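Local structure of putative branched-chain amino acid aminotransferase IlvE (Streptococcus mutans, 4DQN) at the interface of chains A and B. The protein catalyses, as a pyridoxal phosphate-dependent branched-chain aminotransferase, amino-group transfer, probably between isoleucine, leucine or valine and 2-oxoglutarate. Residues are numbered along the deposited sequence; one frame, centred on the assembly and turned at random. Chains: chain A/B, Putative branched-chain amino acid aminotransferase IlvE.

Contact 1: the interface of chains A and B. Residues chain A 44-47; chain B 44-47.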
loop_
_atom_site.group_PDB
_atom_site.type_symbol
_atom_site.label_atom_id
_atom_site.label_comp_id
_atom_site.label_asym_id
_atom_site.label_seq_id
_atom_site.Cartn_x
_atom_site.Cartn_y
_atom_site.Cartn_z
ATOM N N THR A 44 -6.265 13.360 16.522
ATOM C CA THR A 44 -7.097 12.303 15.949
ATOM C C THR A 44 -7.638 12.780 14.611
ATOM O O THR A 44 -8.149 13.902 14.511
ATOM C CB THR A 44 -8.269 11.948 16.875
ATOM O OG1 THR A 44 -7.750 11.468 18.114
ATOM C CG2 THR A 44 -9.118 10.840 16.261
ATOM N N LEU A 45 -7.498 11.951 13.574
ATOM C CA LEU A 45 -8.068 12.281 12.274
ATOM C C LEU A 45 -9.448 11.673 12.191
ATOM O O LEU A 45 -9.663 10.544 12.634
ATOM C CB LEU A 45 -7.195 11.766 11.126
ATOM C CG LEU A 45 -5.820 12.426 10.972
ATOM C CD1 LEU A 45 -4.956 11.596 10.039
ATOM C CD2 LEU A 45 -5.947 13.852 10.434
ATOM N N HIS A 46 -10.389 12.431 11.636
ATOM C CA HIS A 46 -11.781 11.993 11.561
ATOM C C HIS A 46 -12.143 11.835 10.088
ATOM O O HIS A 46 -12.392 12.817 9.394
ATOM C CB HIS A 46 -12.672 13.037 12.245
ATOM C CG HIS A 46 -12.187 13.424 13.611
ATOM N ND1 HIS A 46 -12.514 12.710 14.742
ATOM C CD2 HIS A 46 -11.367 14.424 14.019
ATOM C CE1 HIS A 46 -11.937 13.266 15.796
ATOM N NE2 HIS A 46 -11.227 14.303 15.382
ATOM N N ILE A 47 -12.129 10.600 9.596
ATOM C CA ILE A 47 -12.216 10.381 8.159
ATOM C C ILE A 47 -13.263 9.332 7.846
ATOM O O ILE A 47 -13.558 8.457 8.670
ATOM C CB ILE A 47 -10.851 9.970 7.550
ATOM C CG1 ILE A 47 -10.395 8.610 8.078
ATOM C CG2 ILE A 47 -9.770 11.024 7.857
ATOM C CD1 ILE A 47 -9.046 8.148 7.490
ATOM N N THR B 44 -17.950 7.701 10.449
ATOM C CA THR B 44 -16.634 8.336 10.483
ATOM C C THR B 44 -15.737 7.549 11.425
ATOM O O THR B 44 -16.144 7.225 12.547
ATOM C CB THR B 44 -16.727 9.791 10.965
ATOM O OG1 THR B 44 -17.542 10.529 10.056
ATOM C CG2 THR B 44 -15.345 10.436 10.987
ATOM N N LEU B 45 -14.532 7.208 10.962
ATOM C CA LEU B 45 -13.567 6.535 11.824
ATOM C C LEU B 45 -12.694 7.583 12.470
ATOM O O LEU B 45 -12.296 8.553 11.825
ATOM C CB LEU B 45 -12.705 5.542 11.039
ATOM C CG LEU B 45 -13.431 4.317 10.470
ATOM C CD1 LEU B 45 -12.543 3.623 9.453
ATOM C CD2 LEU B 45 -13.817 3.337 11.579
ATOM N N HIS B 46 -12.408 7.396 13.755
ATOM C CA HIS B 46 -11.635 8.372 14.520
ATOM C C HIS B 46 -10.328 7.708 14.940
ATOM O O HIS B 46 -10.299 6.918 15.880
ATOM C CB HIS B 46 -12.453 8.814 15.739
ATOM C CG HIS B 46 -13.854 9.224 15.394
ATOM N ND1 HIS B 46 -14.171 10.498 14.981
ATOM C CD2 HIS B 46 -15.010 8.517 15.360
ATOM C CE1 HIS B 46 -15.470 10.570 14.729
ATOM N NE2 HIS B 46 -16.000 9.377 14.944
ATOM N N ILE B 47 -9.250 7.993 14.216
ATOM C CA ILE B 47 -8.026 7.223 14.387
ATOM C C ILE B 47 -6.836 8.148 14.541
ATOM O O ILE B 47 -6.842 9.285 14.053
ATOM C CB ILE B 47 -7.789 6.241 13.212
ATOM C CG1 ILE B 47 -7.544 6.991 11.902
ATOM C CG2 ILE B 47 -8.988 5.290 13.036
ATOM C CD1 ILE B 47 -7.287 6.057 10.702
#
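Strand 44-48 of each subunit pairs antiparallel with its twin, A:His46 facing B:His46 across the two-fold axis, so that a short stretch of antiparallel strand pairing ties the subunits of the probable functional homodimer together. On either side of the histidine pair, a leucine and an isoleucine exchange backbone bonds. A:Leu45 N donates to B:Ile47 O at 2.8 Å, while B:Ile47 N returns a bond to A:Leu45 O at 3.0 Å; symmetry repeats both. The central histidines meet through their side chains. With CG beside the backbone N and anti to the carbonyl carbon (chi1 -50°), each imidazole presents its ND1 edge to the other, and ND1 of A:His46 lies 2.8 Å from ND1 of B:His46 in a nearly straight hydrogen bond. The ring planes are inclined by 65°, yet each ND1 remains in the plane of the opposite ring. One nitrogen must carry the shared proton and the other accept it, so the two rings probably differ in tautomer or charge despite the symmetry of the model. Leucine and isoleucine side chains project from the opposite face of the sheet, where A:Ile47 CD1 lies 4.2 Å from B:Ile47 CD1. On the histidine face, the methyl CG2 of A:Thr44 reaches over the partner strand and rests 3.9 Å from B:His46 CA.

Contact 2: the interface of chains A and B. Residues chain A 56-58, 93, 143-144; chain B 194, 197.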
loop_
_atom_site.group_PDB
_atom_site.type_symbol
_atom_site.label_atom_id
_atom_site.label_comp_id
_atom_site.label_asym_id
_atom_site.label_seq_id
_atom_site.Cartn_x
_atom_site.Cartn_y
_atom_site.Cartn_z
ATOM N N TYR A 56 -7.611 1.650 -0.537
ATOM C CA TYR A 56 -6.883 1.530 -1.794
ATOM C C TYR A 56 -5.477 2.120 -1.668
ATOM O O TYR A 56 -4.847 2.450 -2.671
ATOM C CB TYR A 56 -7.687 2.205 -2.914
ATOM C CG TYR A 56 -9.080 1.615 -3.040
ATOM C CD1 TYR A 56 -9.254 0.235 -3.182
ATOM C CD2 TYR A 56 -10.217 2.419 -2.976
ATOM C CE1 TYR A 56 -10.514 -0.324 -3.284
ATOM C CE2 TYR A 56 -11.497 1.859 -3.071
ATOM C CZ TYR A 56 -11.624 0.493 -3.235
ATOM O OH TYR A 56 -12.868 -0.096 -3.327
ATOM N N GLY A 57 -4.994 2.236 -0.430
ATOM C CA GLY A 57 -3.627 2.671 -0.163
ATOM C C GLY A 57 -3.278 4.041 -0.719
ATOM O O GLY A 57 -2.110 4.319 -1.047
ATOM N N GLN A 58 -4.267 4.920 -0.836
ATOM C CA GLN A 58 -3.968 6.219 -1.439
ATOM C C GLN A 58 -3.448 7.138 -0.347
ATOM O O GLN A 58 -4.204 7.922 0.259
ATOM C CB GLN A 58 -5.175 6.814 -2.166
ATOM C CG GLN A 58 -4.762 7.853 -3.211
ATOM C CD GLN A 58 -5.940 8.617 -3.800
ATOM O OE1 GLN A 58 -7.039 8.636 -3.230
ATOM N NE2 GLN A 58 -5.712 9.263 -4.943
ATOM N N LEU A 93 0.287 8.428 -7.352
ATOM C CA LEU A 93 -0.931 7.906 -6.735
ATOM C C LEU A 93 -2.161 8.743 -7.063
ATOM O O LEU A 93 -3.203 8.594 -6.415
ATOM C CB LEU A 93 -0.760 7.830 -5.221
ATOM C CG LEU A 93 -0.318 6.469 -4.688
ATOM C CD1 LEU A 93 1.056 6.077 -5.170
ATOM C CD2 LEU A 93 -0.369 6.490 -3.174
ATOM N N HIS A 143 -10.521 3.989 -7.166
ATOM C CA HIS A 143 -10.550 5.280 -7.849
ATOM C C HIS A 143 -9.916 6.315 -6.922
ATOM O O HIS A 143 -9.955 6.149 -5.701
ATOM C CB HIS A 143 -12.012 5.647 -8.119
ATOM C CG HIS A 143 -12.193 6.802 -9.044
ATOM N ND1 HIS A 143 -12.475 8.079 -8.597
ATOM C CD2 HIS A 143 -12.148 6.880 -10.395
ATOM C CE1 HIS A 143 -12.588 8.891 -9.631
ATOM N NE2 HIS A 143 -12.394 8.189 -10.737
ATOM N N PRO A 144 -9.317 7.383 -7.481
ATOM C CA PRO A 144 -8.777 8.370 -6.532
ATOM C C PRO A 144 -9.883 9.132 -5.793
ATOM O O PRO A 144 -10.994 9.292 -6.311
ATOM C CB PRO A 144 -7.960 9.327 -7.421
ATOM C CG PRO A 144 -8.469 9.111 -8.819
ATOM C CD PRO A 144 -8.933 7.672 -8.878
ATOM N N ALA B 194 -3.382 0.957 -4.820
ATOM C CA ALA B 194 -2.699 2.236 -5.074
ATOM C C ALA B 194 -1.830 2.173 -6.333
ATOM O O ALA B 194 -1.813 3.105 -7.150
ATOM C CB ALA B 194 -1.848 2.653 -3.852
ATOM N N LEU B 197 -3.840 2.602 -9.591
ATOM C CA LEU B 197 -4.570 3.838 -9.917
ATOM C C LEU B 197 -4.099 4.467 -11.235
ATOM O O LEU B 197 -4.915 4.802 -12.103
ATOM C CB LEU B 197 -4.457 4.858 -8.781
ATOM C CG LEU B 197 -5.206 4.529 -7.489
ATOM C CD1 LEU B 197 -4.815 5.506 -6.379
ATOM C CD2 LEU B 197 -6.698 4.572 -7.746
#
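The side-chain amide NE2 of A:Gln58 donates to the backbone carbonyl O of A:Leu93 at 3.0 Å, joining two loops of chain A into a wall against which B:Leu197 packs. The bond is close to straight, 162° at the hydrogen, and the acceptor lies near the amide plane, which should fix the turn of the carboxamide. CG of the glutamine is anti to its backbone N (chi1 -158°), and the chain beyond is extended, carrying the amide to A:Leu93 while its aliphatic stretch faces the partner. B:Leu197 comes from helix 190-205 and crosses this stretch at about a right angle. Its two methyls divide the work. CD1 touches A:Gln58 CG at 3.9 Å and also approaches the A:Leu93 carbonyl that takes the amide hydrogen. CD2 turns to the segment of A:His143 and A:Pro144, meeting the carbonyl carbon C of A:His143 at 3.8 Å and the proline ring at CD, 4.0 Å away. The leucine is thus wedged between two parts of the neighbouring subunit, a largely apolar contact that gives shape complementarity at the dimer interface. One turn earlier on the same helix, the methyl of B:Ala194 sits against the backbone of A:Tyr56 and A:Gly57, with the side chain of A:Leu93 flanking it. Although B:Ala194 N is near A:Tyr56 O, its N-H points away from that oxygen, and the pair is a packing contact. The small side chain fits closely here, its CB 3.3 Å from A:Gly57 O.

About 19 Å separates the C-alpha centres of contact 1 and contact 2, which share no residue but belong to one two-fold symmetric interface. Contact 1 lies on the axis and is its own twin; contact 2 lies off it and recurs with the chains exchanged. The first depends on paired strands 44-48, the second on loops of one subunit receiving helix 190-205 of the other. That helix starts shortly after B:Lys188, the predicted cofactor-binding lysine, so contact 2 may help position the active-site region, whereas contact 1 probably serves mainly to clasp the subunits together.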